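PDB 1GVN: epsilon from Streptococcus pyogenes, which neutralizes its cognate zeta toxin as the antitoxin half of a plasmid-borne type II toxin-antitoxin system that kills plasmid-free cells. Local coordinates for residues A19-R24 with N48-A53; L52-N57 with E71-M76. All coordinates share one frame; numbering follows the deposited sequence.

Interaction 1 of 2, residues A19-R24 with N48-A53; sequences ASVYNR and NQLKLA
Residues Y22 and V21 meet L50 and K51 in a buried helix-helix contact near the centre of the chain, where helix 5-31 runs beside helix 42-54. The short segments are close to antiparallel: their directions differ by 150°, and their axes approach to 10.3 Å. The nearest backbone pair is Y22 and L50, with CA atoms 6.6 Å apart.

Y22 spans the gap. With CG anti to the backbone N (chi1 -176°), its ring reaches across to the opposite helix, sliding past L50 in the reverse direction. L50 CB lies at the ring edge, in the ring plane, 3.8 Å from Y22 CD1. K51 CG also meets this rim, 3.8 Å from Y22 CE1, so consecutive residues of helix 42-54 line one border of the phenol. Beyond CB, L50 continues toward the backbone of helix 5-31, and its CD1 stands 4.1 Å from V21 CG1, the two side chains crossing at about a right angle. Y72 of helix 63-83 also packs on L50.

The polar end of the contact lies where the K51 chain, extended as far as CE, bends at chi4 (-77°) and brings NZ back to the phenol. K51 NZ donates a hydrogen bond to Y22 OH at 3.0 Å. Both groups have stronger partners in a chain of another protein: K51 NZ is salt-bridged to acidic side-chain oxygens there, and Y22 OH is hydrogen-bonded to an acidic side chain. Ammonium and hydroxyl thus each have partners on both proteins, which would restrain them. Apolar on the L50 side and polar at the phenol tip, this is an antiparallel helix pair of a three-helix antitoxin, with its polar margin built into a protein-protein interface.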
loop_
_atom_site.group_PDB
_atom_site.type_symbol
_atom_site.label_atom_id
_atom_site.label_comp_id
_atom_site.label_asym_id
_atom_site.label_seq_id
_atom_site.Cartn_x
_atom_site.Cartn_y
_atom_site.Cartn_z
ATOM N N ALA A 19 5.897 2.169 12.562
ATOM C CA ALA A 19 5.826 1.177 13.635
ATOM C C ALA A 19 4.395 1.115 14.168
ATOM O O ALA A 19 3.880 0.042 14.498
ATOM C CB ALA A 19 6.795 1.542 14.759
ATOM N N SER A 20 3.756 2.275 14.247
ATOM C CA SER A 20 2.386 2.362 14.728
ATOM C C SER A 20 1.432 1.605 13.801
ATOM O O SER A 20 0.599 0.813 14.252
ATOM C CB SER A 20 1.964 3.832 14.813
ATOM O OG SER A 20 0.608 3.952 15.188
ATOM N N VAL A 21 1.567 1.850 12.503
ATOM C CA VAL A 21 0.714 1.215 11.501
ATOM C C VAL A 21 1.007 -0.282 11.391
ATOM O O VAL A 21 0.089 -1.110 11.371
ATOM C CB VAL A 21 0.916 1.891 10.117
ATOM C CG1 VAL A 21 0.102 1.180 9.049
ATOM C CG2 VAL A 21 0.504 3.360 10.201
ATOM N N TYR A 22 2.286 -0.632 11.324
ATOM C CA TYR A 22 2.664 -2.033 11.211
ATOM C C TYR A 22 2.180 -2.808 12.437
ATOM O O TYR A 22 1.586 -3.881 12.313
ATOM C CB TYR A 22 4.179 -2.172 11.101
ATOM C CG TYR A 22 4.618 -3.597 10.897
ATOM C CD1 TYR A 22 4.595 -4.179 9.628
ATOM C CD2 TYR A 22 5.022 -4.380 11.977
ATOM C CE1 TYR A 22 4.966 -5.520 9.440
ATOM C CE2 TYR A 22 5.391 -5.713 11.802
ATOM C CZ TYR A 22 5.361 -6.275 10.535
ATOM O OH TYR A 22 5.729 -7.589 10.370
ATOM N N ASN A 23 2.439 -2.258 13.619
ATOM C CA ASN A 23 2.029 -2.919 14.853
ATOM C C ASN A 23 0.527 -3.132 14.941
ATOM O O ASN A 23 0.082 -4.166 15.421
ATOM C CB ASN A 23 2.532 -2.148 16.076
ATOM C CG ASN A 23 4.024 -2.325 16.290
ATOM O OD1 ASN A 23 4.582 -3.361 15.935
ATOM N ND2 ASN A 23 4.675 -1.324 16.881
ATOM N N ARG A 24 -0.252 -2.163 14.470
ATOM C CA ARG A 24 -1.706 -2.293 14.480
ATOM C C ARG A 24 -2.083 -3.506 13.637
ATOM O O ARG A 24 -2.871 -4.354 14.055
ATOM C CB ARG A 24 -2.360 -1.038 13.888
ATOM C CG ARG A 24 -3.878 -1.127 13.725
ATOM C CD ARG A 24 -4.431 0.133 13.059
ATOM N NE ARG A 24 -4.074 1.328 13.819
ATOM C CZ ARG A 24 -3.467 2.394 13.304
ATOM N NH1 ARG A 24 -3.145 2.430 12.017
ATOM N NH2 ARG A 24 -3.158 3.421 14.084
ATOM N N ASN A 48 1.855 -8.138 4.584
ATOM C CA ASN A 48 2.970 -8.457 3.707
ATOM C C ASN A 48 3.431 -7.262 2.889
ATOM O O ASN A 48 4.624 -7.107 2.634
ATOM C CB ASN A 48 2.616 -9.639 2.805
ATOM C CG ASN A 48 2.520 -10.945 3.586
ATOM O OD1 ASN A 48 3.155 -11.091 4.629
ATOM N ND2 ASN A 48 1.743 -11.894 3.081
ATOM N N GLN A 49 2.483 -6.420 2.488
ATOM C CA GLN A 49 2.873 -5.217 1.764
ATOM C C GLN A 49 3.656 -4.263 2.661
ATOM O O GLN A 49 4.614 -3.650 2.255
ATOM C CB GLN A 49 1.643 -4.511 1.192
ATOM C CG GLN A 49 0.933 -5.290 0.097
ATOM C CD GLN A 49 -0.280 -4.560 -0.443
ATOM O OE1 GLN A 49 -0.169 -3.451 -0.964
ATOM N NE2 GLN A 49 -1.446 -5.185 -0.322
ATOM N N LEU A 50 3.222 -4.222 3.926
ATOM C CA LEU A 50 3.894 -3.369 4.900
ATOM C C LEU A 50 5.302 -3.897 5.170
ATOM O O LEU A 50 6.239 -3.116 5.352
ATOM C CB LEU A 50 3.083 -3.293 6.202
ATOM C CG LEU A 50 1.673 -2.683 6.115
ATOM C CD1 LEU A 50 1.107 -2.487 7.525
ATOM C CD2 LEU A 50 1.724 -1.345 5.396
ATOM N N LYS A 51 5.454 -5.220 5.193
ATOM C CA LYS A 51 6.773 -5.820 5.404
ATOM C C LYS A 51 7.685 -5.404 4.246
ATOM O O LYS A 51 8.860 -5.080 4.434
ATOM C CB LYS A 51 6.670 -7.353 5.448
ATOM C CG LYS A 51 6.007 -7.903 6.717
ATOM C CD LYS A 51 5.869 -9.432 6.661
ATOM C CE LYS A 51 5.435 -10.015 8.010
ATOM N NZ LYS A 51 6.567 -10.072 8.982
ATOM N N LEU A 52 7.128 -5.411 3.042
ATOM C CA LEU A 52 7.883 -5.041 1.853
ATOM C C LEU A 52 8.301 -3.572 1.951
ATOM O O LEU A 52 9.432 -3.204 1.626
ATOM C CB LEU A 52 7.016 -5.282 0.613
ATOM C CG LEU A 52 7.695 -5.387 -0.752
ATOM C CD1 LEU A 52 6.664 -5.787 -1.798
ATOM C CD2 LEU A 52 8.342 -4.068 -1.111
ATOM N N ALA A 53 7.385 -2.735 2.415
ATOM C CA ALA A 53 7.653 -1.310 2.562
ATOM C C ALA A 53 8.801 -1.042 3.535
ATOM O O ALA A 53 9.629 -0.160 3.306
ATOM C CB ALA A 53 6.385 -0.597 3.038
#

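Interaction 2 of 2, residues L52-N57 with E71-M76; sequences LAKRVN and EYWRSM
A53 CB touches both aromatic side chains of the 71-76 segment, at 3.6 Å from Y72 CE2 and 3.8 Å from W73 CZ2. The methyl meets each ring obliquely and also lies against the Y72 hydroxyl. Next to it, K54 CG packs 4.0 Å from W73 CZ2, the lysine chain and the indole crossing at about a right angle. The lysine then bends at chi3 (57°), and its NZ forms a salt bridge with an acidic side chain in a chain of another protein.

One polar link joins the segments through water. The water lies in the indole plane at its edge, accepts from W73 NE1 at 2.8 Å and donates to A53 O over a longer 3.3 Å.

Within their own helix the rings support each other: Y72 CD2 sits 3.6 Å above one indole face, offset toward its rim, while M76 CG lies over one face of the phenol. Farther out, Y72 OH is hydrogen-bonded to Q49 of the second subunit, and W73 also packs on I14, L17, S18 and V21 of helix 5-31.

No direct hydrogen bond crosses between the segments. Small, largely apolar contacts and one bridging water make the join, consistent with one that rests mainly on the fit of a methyl and a methylene against two rings held by their own helix, by helix 5-31 and by the second subunit.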
loop_
_atom_site.group_PDB
_atom_site.type_symbol
_atom_site.label_atom_id
_atom_site.label_comp_id
_atom_site.label_asym_id
_atom_site.label_seq_id
_atom_site.Cartn_x
_atom_site.Cartn_y
_atom_site.Cartn_z
ATOM N N LEU A 52 7.128 -5.411 3.042
ATOM C CA LEU A 52 7.883 -5.041 1.853
ATOM C C LEU A 52 8.301 -3.572 1.951
ATOM O O LEU A 52 9.432 -3.204 1.626
ATOM C CB LEU A 52 7.016 -5.282 0.613
ATOM C CG LEU A 52 7.695 -5.387 -0.752
ATOM C CD1 LEU A 52 6.664 -5.787 -1.798
ATOM C CD2 LEU A 52 8.342 -4.068 -1.111
ATOM N N ALA A 53 7.385 -2.735 2.415
ATOM C CA ALA A 53 7.653 -1.310 2.562
ATOM C C ALA A 53 8.801 -1.042 3.535
ATOM O O ALA A 53 9.629 -0.160 3.306
ATOM C CB ALA A 53 6.385 -0.597 3.038
ATOM N N LYS A 54 8.843 -1.818 4.614
ATOM C CA LYS A 54 9.856 -1.672 5.659
ATOM C C LYS A 54 11.259 -2.183 5.330
ATOM O O LYS A 54 12.199 -1.950 6.090
ATOM C CB LYS A 54 9.371 -2.359 6.937
ATOM C CG LYS A 54 8.228 -1.652 7.638
ATOM C CD LYS A 54 7.721 -2.496 8.802
ATOM C CE LYS A 54 8.840 -2.796 9.788
ATOM N NZ LYS A 54 8.495 -3.918 10.692
ATOM N N ARG A 55 11.410 -2.878 4.210
ATOM C CA ARG A 55 12.721 -3.405 3.835
ATOM C C ARG A 55 13.664 -2.354 3.250
ATOM O O ARG A 55 14.860 -2.607 3.097
ATOM C CB ARG A 55 12.565 -4.534 2.818
ATOM C CG ARG A 55 11.924 -5.798 3.352
ATOM C CD ARG A 55 11.863 -6.837 2.246
ATOM N NE ARG A 55 11.271 -8.095 2.685
ATOM C CZ ARG A 55 11.082 -9.140 1.887
ATOM N NH1 ARG A 55 11.440 -9.073 0.611
ATOM N NH2 ARG A 55 10.535 -10.251 2.361
ATOM N N VAL A 56 13.135 -1.178 2.931
ATOM C CA VAL A 56 13.949 -0.129 2.325
ATOM C C VAL A 56 14.894 0.598 3.274
ATOM O O VAL A 56 14.636 0.699 4.474
ATOM C CB VAL A 56 13.065 0.935 1.642
ATOM C CG1 VAL A 56 12.141 0.273 0.629
ATOM C CG2 VAL A 56 12.263 1.683 2.680
ATOM N N ASN A 57 15.995 1.100 2.721
ATOM C CA ASN A 57 16.965 1.864 3.506
ATOM C C ASN A 57 16.683 3.340 3.277
ATOM O O ASN A 57 17.078 3.904 2.253
ATOM C CB ASN A 57 18.397 1.559 3.077
ATOM C CG ASN A 57 19.388 2.560 3.648
ATOM O OD1 ASN A 57 19.221 3.033 4.771
ATOM N ND2 ASN A 57 20.421 2.886 2.881
ATOM N N GLU A 71 4.066 10.014 3.250
ATOM C CA GLU A 71 2.664 10.009 2.832
ATOM C C GLU A 71 2.156 8.570 2.735
ATOM O O GLU A 71 1.008 8.285 3.075
ATOM C CB GLU A 71 2.502 10.715 1.485
ATOM C CG GLU A 71 1.078 10.684 0.919
ATOM C CD GLU A 71 0.024 11.113 1.927
ATOM O OE1 GLU A 71 0.350 11.897 2.843
ATOM O OE2 GLU A 71 -1.138 10.678 1.797
ATOM N N TYR A 72 3.014 7.668 2.268
ATOM C CA TYR A 72 2.654 6.256 2.159
ATOM C C TYR A 72 2.132 5.767 3.506
ATOM O O TYR A 72 1.068 5.150 3.598
ATOM C CB TYR A 72 3.877 5.417 1.781
ATOM C CG TYR A 72 3.646 3.922 1.881
ATOM C CD1 TYR A 72 3.088 3.211 0.822
ATOM C CD2 TYR A 72 3.954 3.227 3.053
ATOM C CE1 TYR A 72 2.841 1.836 0.924
ATOM C CE2 TYR A 72 3.710 1.852 3.165
ATOM C CZ TYR A 72 3.156 1.166 2.099
ATOM O OH TYR A 72 2.926 -0.192 2.203
ATOM N N TRP A 73 2.897 6.042 4.555
ATOM C CA TRP A 73 2.511 5.607 5.882
ATOM C C TRP A 73 1.281 6.321 6.404
ATOM O O TRP A 73 0.522 5.749 7.181
ATOM C CB TRP A 73 3.693 5.742 6.842
ATOM C CG TRP A 73 4.725 4.709 6.539
ATOM C CD1 TRP A 73 5.924 4.900 5.914
ATOM C CD2 TRP A 73 4.604 3.302 6.754
ATOM N NE1 TRP A 73 6.556 3.691 5.722
ATOM C CE2 TRP A 73 5.766 2.695 6.230
ATOM C CE3 TRP A 73 3.620 2.491 7.339
ATOM C CZ2 TRP A 73 5.974 1.313 6.272
ATOM C CZ3 TRP A 73 3.827 1.119 7.382
ATOM C CH2 TRP A 73 4.997 0.544 6.849
ATOM N N ARG A 74 1.068 7.561 5.974
ATOM C CA ARG A 74 -0.130 8.271 6.400
ATOM C C ARG A 74 -1.316 7.558 5.753
ATOM O O ARG A 74 -2.320 7.287 6.411
ATOM C CB ARG A 74 -0.132 9.735 5.938
ATOM C CG ARG A 74 0.940 10.629 6.550
ATOM C CD ARG A 74 0.583 12.105 6.316
ATOM N NE ARG A 74 1.690 13.013 6.602
ATOM C CZ ARG A 74 2.581 13.411 5.699
ATOM N NH1 ARG A 74 2.496 12.982 4.445
ATOM N NH2 ARG A 74 3.559 14.236 6.050
ATOM N N SER A 75 -1.201 7.245 4.463
ATOM C CA SER A 75 -2.306 6.580 3.775
ATOM C C SER A 75 -2.580 5.189 4.331
ATOM O O SER A 75 -3.737 4.792 4.454
ATOM C CB SER A 75 -2.062 6.491 2.261
ATOM O OG SER A 75 -0.969 5.647 1.952
ATOM N N MET A 76 -1.529 4.444 4.658
ATOM C CA MET A 76 -1.722 3.105 5.213
ATOM C C MET A 76 -2.265 3.208 6.634
ATOM O O MET A 76 -2.927 2.289 7.124
ATOM C CB MET A 76 -0.409 2.312 5.193
ATOM C CG MET A 76 -0.032 1.811 3.800
ATOM S SD MET A 76 -1.331 0.741 3.102
ATOM C CE MET A 76 -0.395 -0.272 1.982
HETATM O O HOH W 1 8.944 2.798 4.497
#

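Overall arrangement
Interactions 1 and 2 both use helix 42-54 and share L52 and A53, and their centres lie 7 Å apart. Along the chain, helix 5-31 supplies the first segment of interaction 1, helix 42-54 follows and leads into the turn of interaction 2, and helix 63-83 closes the latter. The contacts touch directly: L50 CD2 lies 3.8 Å from W73 CZ3, and Y22 CD1 lies 3.6 Å from K54 CD, where the lysine also makes a cation-pi contact with Y22. Helix 42-54 is therefore joined to both long helices at neighbouring places. Each contact also reaches the second subunit and a chain of another protein, connecting the fold to the four-chain assembly.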